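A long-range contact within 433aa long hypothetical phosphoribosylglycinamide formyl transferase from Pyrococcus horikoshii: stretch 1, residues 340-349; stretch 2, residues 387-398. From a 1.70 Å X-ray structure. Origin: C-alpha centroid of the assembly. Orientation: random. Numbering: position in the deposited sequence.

Stretch 1 (340-349) LIPAATHVIK
Stretch 2 (387-398) LGIALAWDKDVE

Strands 343-349 and 387-393 run antiparallel, their N-to-C directions 153° apart and their axes approaching to 4.4 Å. The register pairs A343 with W393, A344 with A392, T345 with L391, H346 with A390, V347 with I389 and I348 with G388. CA-CA distances alternate accordingly: 4.0, 4.6 and 4.4 Å at the non-hydrogen-bonded pairs A343-W393, T345-L391 and V347-I389, but 5.5, 5.3 and 5.0 Å at A344-A392, H346-A390 and I348-G388.

The wide pairs satisfy the inward-facing amides and carbonyls. A344 N donates to A392 O (2.9 Å, 152°) and A392 N returns to A344 O (3.0 Å, 156°). H346 N reaches A390 O at 3.0 Å, while A390 N to H346 O is the shortest and straightest, 2.8 Å and 171°. I348 N donates to G388 O (2.9 Å); I348 O accepts twice, from L387 N (2.9 Å) and G388 N (3.2 Å, 140°). Beyond the strand end, D394 N closes the ladder on P342 O (3.1 Å, 164°). CA-H groups supplement these acceptors, T345 CA lying 3.1 Å from A390 O.

A343, T345, V347, I389, L391 and W393 share one face. T345 (chi1 p) brings CG2 to 3.5 Å from L391 CD2, with its OG1 satisfied elsewhere in the structure; L391 chi1 is off-well at -92°. W393 (chi1 40°, chi2 97°) sets CB 4.0 Å from both A343 CB and I341 CG2. On the other face, I348 (m, t) extends CD1 to 3.7 Å from I389 C, beside side-chain-free G388. H346 (chi1 t, chi2 -71°) instead turns ND1 to V347 O, 3.0 Å.

After W393, D394 OD1 accepts from D396 N (2.8 Å), and D396 OD2 caps the helix through E398 N (2.9 Å). The turn brings V397 CB within 3.9 Å of P342 CB, an apolar contact.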

# COMPACT_ATOMS: atom_id res chain seq x y z
N LEU B 340 -3.62 9.42 -11.66
CA LEU B 340 -2.45 8.83 -12.29
C LEU B 340 -2.84 8.03 -13.54
O LEU B 340 -2.19 8.14 -14.60
CB LEU B 340 -1.70 7.94 -11.29
CG LEU B 340 -0.49 7.17 -11.85
CD1 LEU B 340 0.58 8.14 -12.32
CD2 LEU B 340 0.05 6.24 -10.78
N ILE B 341 -3.90 7.24 -13.43
CA ILE B 341 -4.36 6.39 -14.55
C ILE B 341 -5.81 6.00 -14.30
O ILE B 341 -6.23 5.85 -13.15
CB ILE B 341 -3.46 5.12 -14.67
CG1 ILE B 341 -3.85 4.27 -15.90
CG2 ILE B 341 -3.60 4.24 -13.40
CD1 ILE B 341 -2.89 3.05 -16.13
N PRO B 342 -6.63 5.91 -15.36
CA PRO B 342 -8.03 5.52 -15.14
C PRO B 342 -8.05 4.12 -14.52
O PRO B 342 -7.18 3.29 -14.82
CB PRO B 342 -8.62 5.50 -16.56
CG PRO B 342 -7.86 6.61 -17.26
CD PRO B 342 -6.42 6.31 -16.78
N ALA B 343 -9.06 3.86 -13.68
CA ALA B 343 -9.14 2.54 -13.04
C ALA B 343 -10.55 2.25 -12.60
O ALA B 343 -11.43 3.09 -12.70
CB ALA B 343 -8.15 2.46 -11.81
N ALA B 344 -10.78 1.03 -12.14
CA ALA B 344 -12.11 0.64 -11.71
C ALA B 344 -12.00 -0.46 -10.68
O ALA B 344 -10.96 -1.12 -10.58
CB ALA B 344 -12.90 0.09 -12.92
N THR B 345 -13.09 -0.67 -9.96
CA THR B 345 -13.17 -1.75 -8.97
C THR B 345 -14.46 -2.52 -9.20
O THR B 345 -15.40 -2.02 -9.84
CB THR B 345 -13.26 -1.25 -7.52
OG1 THR B 345 -14.54 -0.63 -7.30
CG2 THR B 345 -12.14 -0.27 -7.20
N HIS B 346 -14.50 -3.76 -8.72
CA HIS B 346 -15.72 -4.53 -8.71
C HIS B 346 -15.67 -5.33 -7.40
O HIS B 346 -14.64 -5.92 -7.06
CB HIS B 346 -15.82 -5.47 -9.92
CG HIS B 346 -17.20 -6.03 -10.09
ND1 HIS B 346 -17.73 -6.98 -9.23
CD2 HIS B 346 -18.19 -5.71 -10.96
CE1 HIS B 346 -18.99 -7.21 -9.56
NE2 HIS B 346 -19.30 -6.45 -10.60
N VAL B 347 -16.76 -5.30 -6.64
CA VAL B 347 -16.78 -6.02 -5.37
C VAL B 347 -16.75 -7.53 -5.51
O VAL B 347 -17.07 -8.09 -6.57
CB VAL B 347 -18.04 -5.63 -4.53
CG1 VAL B 347 -18.08 -4.11 -4.37
CG2 VAL B 347 -19.33 -6.13 -5.23
N ILE B 348 -16.28 -8.18 -4.44
CA ILE B 348 -16.25 -9.64 -4.33
C ILE B 348 -17.11 -9.84 -3.08
O ILE B 348 -16.69 -9.53 -1.95
CB ILE B 348 -14.82 -10.16 -4.10
CG1 ILE B 348 -13.96 -9.85 -5.36
CG2 ILE B 348 -14.87 -11.66 -3.88
CD1 ILE B 348 -12.45 -10.13 -5.14
N LYS B 349 -18.35 -10.30 -3.30
CA LYS B 349 -19.30 -10.45 -2.18
C LYS B 349 -19.64 -11.89 -1.89
O LYS B 349 -19.72 -12.70 -2.80
CB LYS B 349 -20.60 -9.70 -2.47
CG LYS B 349 -20.44 -8.26 -2.88
CD LYS B 349 -21.69 -7.45 -2.56
CE LYS B 349 -22.95 -8.20 -3.01
NZ LYS B 349 -24.17 -7.56 -2.42
N LEU B 387 -16.26 -9.17 0.85
CA LEU B 387 -15.03 -9.82 1.33
C LEU B 387 -13.78 -9.34 0.62
O LEU B 387 -12.65 -9.62 1.09
CB LEU B 387 -15.15 -11.34 1.17
CG LEU B 387 -16.29 -11.94 2.01
CD1 LEU B 387 -16.18 -13.49 1.94
CD2 LEU B 387 -16.18 -11.43 3.47
N GLY B 388 -13.94 -8.62 -0.49
CA GLY B 388 -12.74 -8.12 -1.18
C GLY B 388 -13.13 -7.31 -2.39
O GLY B 388 -14.31 -7.02 -2.58
N ILE B 389 -12.14 -6.92 -3.19
CA ILE B 389 -12.44 -6.20 -4.44
C ILE B 389 -11.44 -6.58 -5.51
O ILE B 389 -10.30 -6.94 -5.22
CB ILE B 389 -12.30 -4.64 -4.34
CG1 ILE B 389 -10.96 -4.26 -3.68
CG2 ILE B 389 -13.52 -4.04 -3.67
CD1 ILE B 389 -10.56 -2.81 -3.95
N ALA B 390 -11.88 -6.52 -6.77
CA ALA B 390 -10.95 -6.66 -7.88
C ALA B 390 -10.66 -5.19 -8.28
O ALA B 390 -11.57 -4.34 -8.26
CB ALA B 390 -11.64 -7.40 -9.08
N LEU B 391 -9.40 -4.90 -8.63
CA LEU B 391 -8.98 -3.54 -9.04
C LEU B 391 -8.36 -3.71 -10.43
O LEU B 391 -7.62 -4.66 -10.64
CB LEU B 391 -7.84 -3.03 -8.16
CG LEU B 391 -8.08 -2.20 -6.91
CD1 LEU B 391 -6.74 -1.98 -6.20
CD2 LEU B 391 -8.69 -0.86 -7.32
N ALA B 392 -8.62 -2.80 -11.35
CA ALA B 392 -8.03 -2.92 -12.67
C ALA B 392 -7.77 -1.51 -13.20
O ALA B 392 -8.53 -0.59 -12.89
CB ALA B 392 -8.97 -3.67 -13.63
N TRP B 393 -6.73 -1.34 -14.00
CA TRP B 393 -6.45 0.00 -14.56
C TRP B 393 -6.18 -0.10 -16.06
O TRP B 393 -5.75 -1.14 -16.57
CB TRP B 393 -5.22 0.61 -13.88
CG TRP B 393 -4.07 -0.40 -13.62
CD1 TRP B 393 -2.97 -0.60 -14.41
CD2 TRP B 393 -3.99 -1.39 -12.57
NE1 TRP B 393 -2.21 -1.65 -13.93
CE2 TRP B 393 -2.82 -2.15 -12.80
CE3 TRP B 393 -4.79 -1.71 -11.46
CZ2 TRP B 393 -2.42 -3.21 -11.95
CZ3 TRP B 393 -4.40 -2.78 -10.62
CH2 TRP B 393 -3.22 -3.51 -10.87
N ASP B 394 -6.38 1.02 -16.75
CA ASP B 394 -6.15 1.03 -18.21
C ASP B 394 -6.26 2.48 -18.66
O ASP B 394 -6.87 3.29 -18.01
CB ASP B 394 -7.21 0.21 -18.93
CG ASP B 394 -6.83 -0.07 -20.38
OD1 ASP B 394 -7.23 0.69 -21.28
OD2 ASP B 394 -6.12 -1.07 -20.59
N LYS B 395 -5.65 2.78 -19.80
CA LYS B 395 -5.77 4.12 -20.36
C LYS B 395 -7.22 4.41 -20.68
O LYS B 395 -7.63 5.59 -20.74
CB LYS B 395 -4.92 4.20 -21.64
CG LYS B 395 -3.46 4.30 -21.34
CD LYS B 395 -2.60 4.36 -22.61
CE LYS B 395 -1.12 4.59 -22.26
NZ LYS B 395 -0.58 3.54 -21.35
N ASP B 396 -8.00 3.37 -20.91
CA ASP B 396 -9.42 3.51 -21.23
C ASP B 396 -10.22 3.03 -20.03
O ASP B 396 -10.20 1.83 -19.72
CB ASP B 396 -9.75 2.66 -22.47
CG ASP B 396 -11.19 2.79 -22.97
OD1 ASP B 396 -11.42 2.48 -24.15
OD2 ASP B 396 -12.10 3.18 -22.22
N VAL B 397 -10.92 3.96 -19.38
CA VAL B 397 -11.72 3.62 -18.20
C VAL B 397 -12.77 2.52 -18.44
O VAL B 397 -13.04 1.72 -17.55
CB VAL B 397 -12.37 4.91 -17.60
CG1 VAL B 397 -13.47 5.43 -18.50
CG2 VAL B 397 -12.91 4.64 -16.18
N GLU B 398 -13.33 2.42 -19.66
CA GLU B 398 -14.31 1.38 -19.91
C GLU B 398 -13.66 0.00 -19.97
O GLU B 398 -14.29 -0.99 -19.61
CB GLU B 398 -15.10 1.68 -21.22
CG GLU B 398 -15.85 3.02 -21.14
CD GLU B 398 -16.76 3.29 -22.34
OE1 GLU B 398 -16.52 2.73 -23.43
OE2 GLU B 398 -17.71 4.10 -22.19